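FdxN element excision controlling factor protein (Anabaena variabilis, PDB 2OKF) probably binds nucleic acid and is thought to help control excision of the fdxN element in site-specific recombination of cyanobacterial nitrogen-fixation genes. Local coordinates at residues K55-K61 with D93-A99. Numbering follows the deposited sequence.
Sequences KIAVEVK and DRVLYLA. With EDO (1,2-ethanediol), chain G.
Y97, with chi1 m, packs its ring against I56, its CE1 3.8 Å from I56 CG2. Its OH is hydrogen-bonded to N140 OD1, and W138 meets the ring edge-to-face. V58 CG1 touches A99 CB at 3.5 Å on the same face, which helix 6-18 covers at I56, V58 and V60. Residues 55-60 and 95-99 are extended; D93 has psi near 0°. The strands run parallel, their axes 4.1 Å apart at closest and 28° apart in direction. I56 pairs with V95, and the register continues in step to V60 with A99. Hydrogen bonds run V95 N–K55 O (3.0 Å), A57 N–V95 O, Y97 N–A57 O and E59 N–Y97 O (each 2.9 Å), A99 N–E59 O (2.8 Å) and K61 N–A99 O (3.2 Å). On the other face A57 CB meets L96 CD1 at 3.8 Å, and E59 and L96 pack on helix 69-90. R94 curls back, chi3 m, so NH1 donates to I56 O at 2.9 Å. Its NE forms a salt bridge with E91. A water bridges K55 N and D93 O. Helix 69-90 links the two strands as a beta-alpha-beta crossover within the mixed sheet, consistent with the nuclease-like PDDEXK-clan fold assigned to XisH.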
loop_
_atom_site.group_PDB
_atom_site.type_symbol
_atom_site.label_atom_id
_atom_site.label_comp_id
_atom_site.label_asym_id
_atom_site.label_seq_id
_atom_site.Cartn_x
_atom_site.Cartn_y
_atom_site.Cartn_z
ATOM N N LYS A 55 -17.374 -14.302 -9.163
ATOM C CA LYS A 55 -16.277 -14.626 -8.231
ATOM C C LYS A 55 -15.666 -13.387 -7.629
ATOM O O LYS A 55 -15.438 -12.392 -8.309
ATOM C CB LYS A 55 -15.162 -15.388 -8.994
ATOM C CG LYS A 55 -15.572 -16.771 -9.480
ATOM C CD LYS A 55 -14.440 -17.421 -10.290
ATOM C CE LYS A 55 -14.854 -18.776 -10.811
ATOM N NZ LYS A 55 -13.843 -19.329 -11.743
ATOM N N ILE A 56 -15.403 -13.450 -6.333
ATOM C CA ILE A 56 -14.792 -12.356 -5.587
ATOM C C ILE A 56 -13.692 -12.838 -4.651
ATOM O O ILE A 56 -13.605 -14.007 -4.321
ATOM C CB ILE A 56 -15.821 -11.536 -4.766
ATOM C CG1 ILE A 56 -16.390 -12.371 -3.625
ATOM C CG2 ILE A 56 -16.922 -11.035 -5.668
ATOM C CD1 ILE A 56 -17.265 -11.589 -2.696
ATOM N N ALA A 57 -12.834 -11.889 -4.271
ATOM C CA ALA A 57 -11.838 -12.082 -3.233
ATOM C C ALA A 57 -12.036 -10.922 -2.277
ATOM O O ALA A 57 -12.310 -9.818 -2.697
ATOM C CB ALA A 57 -10.411 -12.073 -3.794
ATOM N N VAL A 58 -11.946 -11.182 -0.979
ATOM C CA VAL A 58 -12.173 -10.160 0.004
ATOM C C VAL A 58 -11.012 -10.076 0.961
ATOM O O VAL A 58 -10.636 -11.057 1.606
ATOM C CB VAL A 58 -13.460 -10.438 0.826
ATOM C CG1 VAL A 58 -13.697 -9.307 1.819
ATOM C CG2 VAL A 58 -14.639 -10.584 -0.105
ATOM N N GLU A 59 -10.456 -8.859 1.013
ATOM C CA GLU A 59 -9.384 -8.428 1.926
ATOM C C GLU A 59 -10.042 -7.846 3.180
ATOM O O GLU A 59 -10.627 -6.778 3.134
ATOM C CB GLU A 59 -8.474 -7.432 1.255
ATOM C CG GLU A 59 -7.442 -6.816 2.177
ATOM C CD GLU A 59 -6.670 -5.726 1.523
ATOM O OE1 GLU A 59 -6.629 -5.670 0.287
ATOM O OE2 GLU A 59 -6.072 -4.881 2.253
ATOM N N VAL A 60 -10.002 -8.607 4.270
ATOM C CA VAL A 60 -10.667 -8.176 5.494
ATOM C C VAL A 60 -9.825 -7.296 6.371
ATOM O O VAL A 60 -8.756 -7.695 6.746
ATOM C CB VAL A 60 -11.173 -9.371 6.329
ATOM C CG1 VAL A 60 -11.898 -8.876 7.586
ATOM C CG2 VAL A 60 -12.091 -10.209 5.496
ATOM N N LYS A 61 -10.383 -6.134 6.736
ATOM C CA LYS A 61 -9.770 -5.184 7.675
ATOM C C LYS A 61 -10.767 -4.791 8.766
ATOM O O LYS A 61 -12.010 -4.722 8.541
ATOM C CB LYS A 61 -9.242 -3.942 6.954
ATOM C CG LYS A 61 -8.144 -4.278 5.960
ATOM C CD LYS A 61 -6.924 -4.768 6.682
ATOM C CE LYS A 61 -5.878 -5.299 5.745
ATOM N NZ LYS A 61 -4.616 -5.537 6.448
ATOM N N ASP A 93 -11.036 -13.344 -13.433
ATOM C CA ASP A 93 -12.461 -13.164 -13.234
ATOM C C ASP A 93 -12.850 -12.967 -11.785
ATOM O O ASP A 93 -14.032 -12.772 -11.497
ATOM C CB ASP A 93 -13.221 -14.344 -13.822
ATOM C CG ASP A 93 -13.121 -14.372 -15.329
ATOM O OD1 ASP A 93 -13.443 -13.336 -15.950
ATOM O OD2 ASP A 93 -12.735 -15.409 -15.896
ATOM N N ARG A 94 -11.889 -12.991 -10.876
ATOM C CA ARG A 94 -12.178 -12.853 -9.458
ATOM C C ARG A 94 -11.878 -11.455 -9.043
ATOM O O ARG A 94 -10.710 -10.994 -9.044
ATOM C CB ARG A 94 -11.399 -13.871 -8.638
ATOM C CG ARG A 94 -11.750 -13.808 -7.192
ATOM C CD ARG A 94 -11.050 -14.887 -6.347
ATOM N NE ARG A 94 -11.299 -16.233 -6.825
ATOM C CZ ARG A 94 -12.431 -16.895 -6.637
ATOM N NH1 ARG A 94 -13.455 -16.399 -5.934
ATOM N NH2 ARG A 94 -12.540 -18.134 -7.106
ATOM N N VAL A 95 -12.927 -10.739 -8.649
ATOM C CA VAL A 95 -12.823 -9.320 -8.326
ATOM C C VAL A 95 -12.533 -9.098 -6.855
ATOM O O VAL A 95 -13.230 -9.600 -6.001
ATOM C CB VAL A 95 -14.121 -8.596 -8.726
ATOM C CG1 VAL A 95 -14.072 -7.132 -8.414
ATOM C CG2 VAL A 95 -14.373 -8.802 -10.220
ATOM N N LEU A 96 -11.515 -8.285 -6.576
ATOM C CA LEU A 96 -11.097 -7.984 -5.203
ATOM C C LEU A 96 -11.822 -6.807 -4.573
ATOM O O LEU A 96 -11.959 -5.734 -5.192
ATOM C CB LEU A 96 -9.607 -7.664 -5.201
ATOM C CG LEU A 96 -8.965 -7.415 -3.853
ATOM C CD1 LEU A 96 -8.972 -8.645 -3.001
ATOM C CD2 LEU A 96 -7.559 -6.889 -4.032
ATOM N N TYR A 97 -12.241 -7.030 -3.324
ATOM C CA TYR A 97 -12.882 -6.002 -2.504
ATOM C C TYR A 97 -12.134 -5.841 -1.177
ATOM O O TYR A 97 -11.702 -6.843 -0.604
ATOM C CB TYR A 97 -14.359 -6.384 -2.187
ATOM C CG TYR A 97 -15.224 -6.342 -3.384
ATOM C CD1 TYR A 97 -15.250 -7.439 -4.254
ATOM C CD2 TYR A 97 -15.981 -5.215 -3.712
ATOM C CE1 TYR A 97 -15.980 -7.407 -5.409
ATOM C CE2 TYR A 97 -16.717 -5.181 -4.890
ATOM C CZ TYR A 97 -16.706 -6.273 -5.735
ATOM O OH TYR A 97 -17.453 -6.266 -6.915
ATOM N N LEU A 98 -12.038 -4.604 -0.711
ATOM C CA LEU A 98 -11.544 -4.292 0.650
ATOM C C LEU A 98 -12.769 -4.283 1.533
ATOM O O LEU A 98 -13.667 -3.447 1.355
ATOM C CB LEU A 98 -10.834 -2.959 0.693
ATOM C CG LEU A 98 -10.368 -2.498 2.055
ATOM C CD1 LEU A 98 -9.268 -3.398 2.562
ATOM C CD2 LEU A 98 -9.896 -1.074 1.948
ATOM N N ALA A 99 -12.792 -5.150 2.537
ATOM C CA ALA A 99 -13.925 -5.182 3.495
ATOM C C ALA A 99 -13.618 -4.227 4.654
ATOM O O ALA A 99 -12.589 -4.340 5.282
ATOM C CB ALA A 99 -14.149 -6.586 4.021
HETATM C C1 EDO G . -3.842 -8.211 8.959
HETATM O O1 EDO G . -3.519 -8.336 7.568
HETATM C C2 EDO G . -5.223 -7.581 9.095
HETATM O O2 EDO G . -5.137 -6.439 9.941
HETATM O O HOH W 1 -16.621 -13.200 -11.779
#